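Local coordinates for UPF0201 protein MJ1564 (Methanocaldococcus jannaschii DSM 2661, PDB 2PZZ) that is of unknown function, an archaeal protein that resembles RNA-binding proteins in structure but probably does not bind RNA, at residues A[77-89]-A[96-110]. Residues are numbered along the deposited sequence; the frame is centred on the assembly and turned at random.
Sequences ENATKFYLNKQAA and FDIDTHGGIFVKILA
Strands 79-84 and 104-109 pair antiparallel, their axes 4.6 Å apart at closest, with Thr80–Ile108, Phe82–Val106 and Leu84–Ile104 as hydrogen-bonded pairs. Tyr83 and Phe105 form an offset stack on one face of the sheet, planes 26° apart, with Phe105 CD1 3.6 Å from Tyr83 CZ; Ile98 CG1 touches Tyr83 CB. Replacing Tyr83 by an alanine would probably strip the Phe105 ring of its stacking partner and take away the ring that Ile98 CG1 packs against. On the other face Phe82, its CG between backbone N and carbonyl carbon (chi1 57°), lays its ring over Val106 in a CH-pi contact, Val106 CB 3.9 Å from the centroid of the Phe82 ring. Phe96 turns an edge toward the Phe82 ring, planes at 82°. Beyond the strand, Asn85 N-caps helix 86-90, OD1 accepting from Gln87 N and Ala88 N. Asp99 OD1, met from above the carboxylate plane, takes Lys86 N at 2.8 Å, while OD2 closes an Asx turn with His101 N. Lys86 NZ reaches His101 O at 2.7 Å and also salt-bridges Glu14. Helix 64-73 covers Phe82 and Phe96, helix 16-26 packs on Leu84 and Ala89, and strand 3-10 flanks 104-109, leaving 79-84 outermost in this chain's five-stranded sheet.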
loop_
_atom_site.group_PDB
_atom_site.type_symbol
_atom_site.label_atom_id
_atom_site.label_comp_id
_atom_site.label_asym_id
_atom_site.label_seq_id
_atom_site.Cartn_x
_atom_site.Cartn_y
_atom_site.Cartn_z
ATOM N N GLU A 77 -17.475 20.977 10.779
ATOM C CA GLU A 77 -18.765 21.629 10.646
ATOM C C GLU A 77 -19.644 21.157 9.488
ATOM O O GLU A 77 -20.784 20.769 9.707
ATOM C CB GLU A 77 -18.578 23.151 10.590
ATOM C CG GLU A 77 -19.842 23.920 10.928
ATOM C CD GLU A 77 -19.570 25.395 11.177
ATOM O OE1 GLU A 77 -20.538 26.134 11.461
ATOM O OE2 GLU A 77 -18.390 25.807 11.087
ATOM N N ASN A 78 -19.125 21.185 8.266
ATOM C CA ASN A 78 -19.914 20.779 7.099
ATOM C C ASN A 78 -19.378 19.548 6.379
ATOM O O ASN A 78 -19.728 19.298 5.225
ATOM C CB ASN A 78 -19.981 21.945 6.112
ATOM C CG ASN A 78 -20.222 23.272 6.807
ATOM O OD1 ASN A 78 -19.362 24.160 6.805
ATOM N ND2 ASN A 78 -21.383 23.405 7.426
ATOM N N ALA A 79 -18.540 18.770 7.056
ATOM C CA ALA A 79 -17.960 17.597 6.428
ATOM C C ALA A 79 -17.414 16.566 7.408
ATOM O O ALA A 79 -17.519 16.717 8.618
ATOM C CB ALA A 79 -16.853 18.033 5.488
ATOM N N THR A 80 -16.859 15.496 6.847
ATOM C CA THR A 80 -16.223 14.432 7.609
ATOM C C THR A 80 -15.269 13.763 6.634
ATOM O O THR A 80 -15.456 13.841 5.421
ATOM C CB THR A 80 -17.223 13.391 8.168
ATOM O OG1 THR A 80 -16.521 12.505 9.051
ATOM C CG2 THR A 80 -17.863 12.574 7.048
ATOM N N LYS A 81 -14.227 13.133 7.154
ATOM C CA LYS A 81 -13.258 12.476 6.290
ATOM C C LYS A 81 -12.775 11.203 6.958
ATOM O O LYS A 81 -12.964 11.019 8.158
ATOM C CB LYS A 81 -12.081 13.412 6.019
ATOM C CG LYS A 81 -11.351 13.851 7.271
ATOM C CD LYS A 81 -10.447 15.051 6.995
ATOM C CE LYS A 81 -9.712 15.489 8.260
ATOM N NZ LYS A 81 -8.990 16.786 8.066
ATOM N N PHE A 82 -12.180 10.319 6.166
ATOM C CA PHE A 82 -11.672 9.050 6.666
ATOM C C PHE A 82 -10.968 8.355 5.523
ATOM O O PHE A 82 -11.019 8.807 4.374
ATOM C CB PHE A 82 -12.830 8.186 7.187
ATOM C CG PHE A 82 -13.895 7.922 6.154
ATOM C CD1 PHE A 82 -13.794 6.828 5.292
ATOM C CD2 PHE A 82 -14.977 8.789 6.016
ATOM C CE1 PHE A 82 -14.755 6.598 4.303
ATOM C CE2 PHE A 82 -15.950 8.570 5.024
ATOM C CZ PHE A 82 -15.836 7.470 4.166
ATOM N N TYR A 83 -10.309 7.255 5.843
ATOM C CA TYR A 83 -9.582 6.486 4.851
ATOM C C TYR A 83 -10.194 5.107 4.721
ATOM O O TYR A 83 -10.864 4.640 5.630
ATOM C CB TYR A 83 -8.117 6.346 5.258
ATOM C CG TYR A 83 -7.313 7.613 5.093
ATOM C CD1 TYR A 83 -7.378 8.637 6.036
ATOM C CD2 TYR A 83 -6.500 7.792 3.982
ATOM C CE1 TYR A 83 -6.644 9.813 5.870
ATOM C CE2 TYR A 83 -5.763 8.959 3.806
ATOM C CZ TYR A 83 -5.841 9.962 4.755
ATOM O OH TYR A 83 -5.103 11.106 4.577
ATOM N N LEU A 84 -9.987 4.474 3.572
ATOM C CA LEU A 84 -10.490 3.125 3.343
ATOM C C LEU A 84 -9.297 2.282 2.952
ATOM O O LEU A 84 -8.396 2.746 2.230
ATOM C CB LEU A 84 -11.525 3.094 2.219
ATOM C CG LEU A 84 -12.869 3.765 2.511
ATOM C CD1 LEU A 84 -13.787 3.625 1.301
ATOM C CD2 LEU A 84 -13.501 3.132 3.738
ATOM N N ASN A 85 -9.277 1.046 3.433
ATOM C CA ASN A 85 -8.180 0.153 3.098
ATOM C C ASN A 85 -8.301 -0.141 1.608
ATOM O O ASN A 85 -9.361 -0.535 1.121
ATOM C CB ASN A 85 -8.288 -1.136 3.889
ATOM C CG ASN A 85 -7.116 -2.045 3.646
ATOM O OD1 ASN A 85 -6.780 -2.359 2.493
ATOM N ND2 ASN A 85 -6.468 -2.464 4.724
ATOM N N LYS A 86 -7.213 0.062 0.888
ATOM C CA LYS A 86 -7.182 -0.137 -0.551
ATOM C C LYS A 86 -7.274 -1.611 -0.952
ATOM O O LYS A 86 -7.863 -1.941 -1.989
ATOM C CB LYS A 86 -5.898 0.505 -1.100
ATOM C CG LYS A 86 -5.946 0.915 -2.544
ATOM C CD LYS A 86 -5.099 2.170 -2.807
ATOM C CE LYS A 86 -3.675 2.025 -2.310
ATOM N NZ LYS A 86 -2.738 2.982 -2.979
ATOM N N GLN A 87 -6.710 -2.491 -0.122
ATOM C CA GLN A 87 -6.701 -3.926 -0.409
ATOM C C GLN A 87 -8.056 -4.548 -0.107
ATOM O O GLN A 87 -8.540 -5.406 -0.851
ATOM C CB GLN A 87 -5.588 -4.605 0.400
ATOM C CG GLN A 87 -4.254 -3.839 0.329
ATOM C CD GLN A 87 -3.836 -3.541 -1.103
ATOM O OE1 GLN A 87 -3.170 -2.533 -1.379
ATOM N NE2 GLN A 87 -4.218 -4.418 -2.027
ATOM N N ALA A 88 -8.679 -4.107 0.978
ATOM C CA ALA A 88 -10.001 -4.602 1.320
ATOM C C ALA A 88 -10.970 -4.118 0.239
ATOM O O ALA A 88 -11.848 -4.857 -0.213
ATOM C CB ALA A 88 -10.420 -4.072 2.676
ATOM N N ALA A 89 -10.787 -2.874 -0.194
ATOM C CA ALA A 89 -11.646 -2.287 -1.208
ATOM C C ALA A 89 -11.531 -3.031 -2.532
ATOM O O ALA A 89 -12.512 -3.172 -3.278
ATOM C CB ALA A 89 -11.298 -0.814 -1.406
ATOM N N PHE A 96 -11.646 0.485 7.459
ATOM C CA PHE A 96 -11.127 1.813 7.788
ATOM C C PHE A 96 -9.641 2.005 8.140
ATOM O O PHE A 96 -9.208 3.124 8.419
ATOM C CB PHE A 96 -12.001 2.405 8.888
ATOM C CG PHE A 96 -13.425 2.589 8.472
ATOM C CD1 PHE A 96 -13.760 3.522 7.485
ATOM C CD2 PHE A 96 -14.433 1.809 9.027
ATOM C CE1 PHE A 96 -15.086 3.672 7.057
ATOM C CE2 PHE A 96 -15.752 1.955 8.606
ATOM C CZ PHE A 96 -16.075 2.890 7.617
ATOM N N ASP A 97 -8.854 0.940 8.120
ATOM C CA ASP A 97 -7.428 1.067 8.418
ATOM C C ASP A 97 -6.662 1.371 7.127
ATOM O O ASP A 97 -6.935 0.770 6.089
ATOM C CB ASP A 97 -6.914 -0.234 9.023
ATOM C CG ASP A 97 -7.093 -1.407 8.088
ATOM O OD1 ASP A 97 -8.181 -1.508 7.484
ATOM O OD2 ASP A 97 -6.155 -2.224 7.958
ATOM N N ILE A 98 -5.719 2.308 7.177
ATOM C CA ILE A 98 -4.942 2.633 5.986
ATOM C C ILE A 98 -4.007 1.462 5.695
ATOM O O ILE A 98 -3.250 1.038 6.569
ATOM C CB ILE A 98 -4.060 3.913 6.171
ATOM C CG1 ILE A 98 -4.930 5.155 6.397
ATOM C CG2 ILE A 98 -3.190 4.127 4.944
ATOM C CD1 ILE A 98 -5.365 5.346 7.830
ATOM N N ASP A 99 -4.062 0.933 4.478
ATOM C CA ASP A 99 -3.190 -0.179 4.114
ATOM C C ASP A 99 -1.772 0.337 3.881
ATOM O O ASP A 99 -1.533 1.551 3.870
ATOM C CB ASP A 99 -3.694 -0.882 2.848
ATOM C CG ASP A 99 -3.753 0.044 1.653
ATOM O OD1 ASP A 99 -4.638 0.927 1.633
ATOM O OD2 ASP A 99 -2.912 -0.113 0.739
ATOM N N THR A 100 -0.836 -0.591 3.696
ATOM C CA THR A 100 0.565 -0.245 3.464
ATOM C C THR A 100 0.730 0.695 2.270
ATOM O O THR A 100 1.718 1.431 2.173
ATOM C CB THR A 100 1.412 -1.513 3.188
ATOM O OG1 THR A 100 1.315 -2.413 4.301
ATOM C CG2 THR A 100 2.865 -1.147 2.974
ATOM N N HIS A 101 -0.240 0.669 1.359
ATOM C CA HIS A 101 -0.152 1.503 0.169
ATOM C C HIS A 101 -0.899 2.841 0.162
ATOM O O HIS A 101 -1.085 3.434 -0.894
ATOM C CB HIS A 101 -0.511 0.665 -1.062
ATOM C CG HIS A 101 0.536 -0.349 -1.413
ATOM N ND1 HIS A 101 1.106 -1.183 -0.475
ATOM C CD2 HIS A 101 1.129 -0.650 -2.589
ATOM C CE1 HIS A 101 2.008 -1.952 -1.058
ATOM N NE2 HIS A 101 2.041 -1.649 -2.341
ATOM N N GLY A 102 -1.317 3.322 1.328
ATOM C CA GLY A 102 -1.964 4.626 1.379
ATOM C C GLY A 102 -3.454 4.736 1.621
ATOM O O GLY A 102 -3.927 5.754 2.131
ATOM N N GLY A 103 -4.215 3.713 1.258
ATOM C CA GLY A 103 -5.648 3.788 1.465
ATOM C C GLY A 103 -6.295 4.773 0.508
ATOM O O GLY A 103 -5.622 5.391 -0.325
ATOM N N ILE A 104 -7.614 4.896 0.615
ATOM C CA ILE A 104 -8.380 5.796 -0.223
ATOM C C ILE A 104 -8.854 6.888 0.726
ATOM O O ILE A 104 -9.532 6.610 1.701
ATOM C CB ILE A 104 -9.632 5.089 -0.856
ATOM C CG1 ILE A 104 -9.200 3.927 -1.771
ATOM C CG2 ILE A 104 -10.427 6.080 -1.712
ATOM C CD1 ILE A 104 -8.644 2.751 -1.042
ATOM N N PHE A 105 -8.468 8.126 0.448
ATOM C CA PHE A 105 -8.855 9.248 1.289
ATOM C C PHE A 105 -10.230 9.737 0.850
ATOM O O PHE A 105 -10.401 10.130 -0.296
ATOM C CB PHE A 105 -7.825 10.369 1.147
ATOM C CG PHE A 105 -8.163 11.598 1.930
ATOM C CD1 PHE A 105 -8.679 11.493 3.216
ATOM C CD2 PHE A 105 -7.935 12.861 1.394
ATOM C CE1 PHE A 105 -8.967 12.637 3.970
ATOM C CE2 PHE A 105 -8.215 14.010 2.131
ATOM C CZ PHE A 105 -8.734 13.899 3.426
ATOM N N VAL A 106 -11.189 9.722 1.770
ATOM C CA VAL A 106 -12.564 10.118 1.472
ATOM C C VAL A 106 -13.119 11.291 2.276
ATOM O O VAL A 106 -13.098 11.283 3.510
ATOM C CB VAL A 106 -13.549 8.944 1.703
ATOM C CG1 VAL A 106 -14.962 9.389 1.345
ATOM C CG2 VAL A 106 -13.132 7.719 0.891
ATOM N N LYS A 107 -13.675 12.264 1.562
ATOM C CA LYS A 107 -14.263 13.447 2.185
ATOM C C LYS A 107 -15.714 13.620 1.738
ATOM O O LYS A 107 -16.007 13.740 0.544
ATOM C CB LYS A 107 -13.456 14.688 1.794
ATOM C CG LYS A 107 -13.593 15.863 2.740
ATOM C CD LYS A 107 -12.959 17.126 2.155
ATOM C CE LYS A 107 -11.527 16.898 1.688
ATOM N NZ LYS A 107 -10.607 16.640 2.829
ATOM N N ILE A 108 -16.625 13.622 2.700
ATOM C CA ILE A 108 -18.035 13.795 2.409
ATOM C C ILE A 108 -18.432 15.215 2.808
ATOM O O ILE A 108 -18.372 15.565 3.990
ATOM C CB ILE A 108 -18.878 12.796 3.195
ATOM C CG1 ILE A 108 -18.580 11.376 2.708
ATOM C CG2 ILE A 108 -20.352 13.143 3.053
ATOM C CD1 ILE A 108 -19.160 10.272 3.598
ATOM N N LEU A 109 -18.831 16.022 1.825
ATOM C CA LEU A 109 -19.208 17.413 2.063
ATOM C C LEU A 109 -20.717 17.627 1.998
ATOM O O LEU A 109 -21.374 17.233 1.034
ATOM C CB LEU A 109 -18.533 18.325 1.030
ATOM C CG LEU A 109 -17.067 18.040 0.675
ATOM C CD1 LEU A 109 -16.623 18.957 -0.464
ATOM C CD2 LEU A 109 -16.182 18.247 1.899
ATOM N N ALA A 110 -21.266 18.251 3.032
ATOM C CA ALA A 110 -22.698 18.539 3.081
ATOM C C ALA A 110 -22.916 19.893 2.412
ATOM O O ALA A 110 -22.097 20.790 2.580
ATOM C CB ALA A 110 -23.167 18.597 4.528
#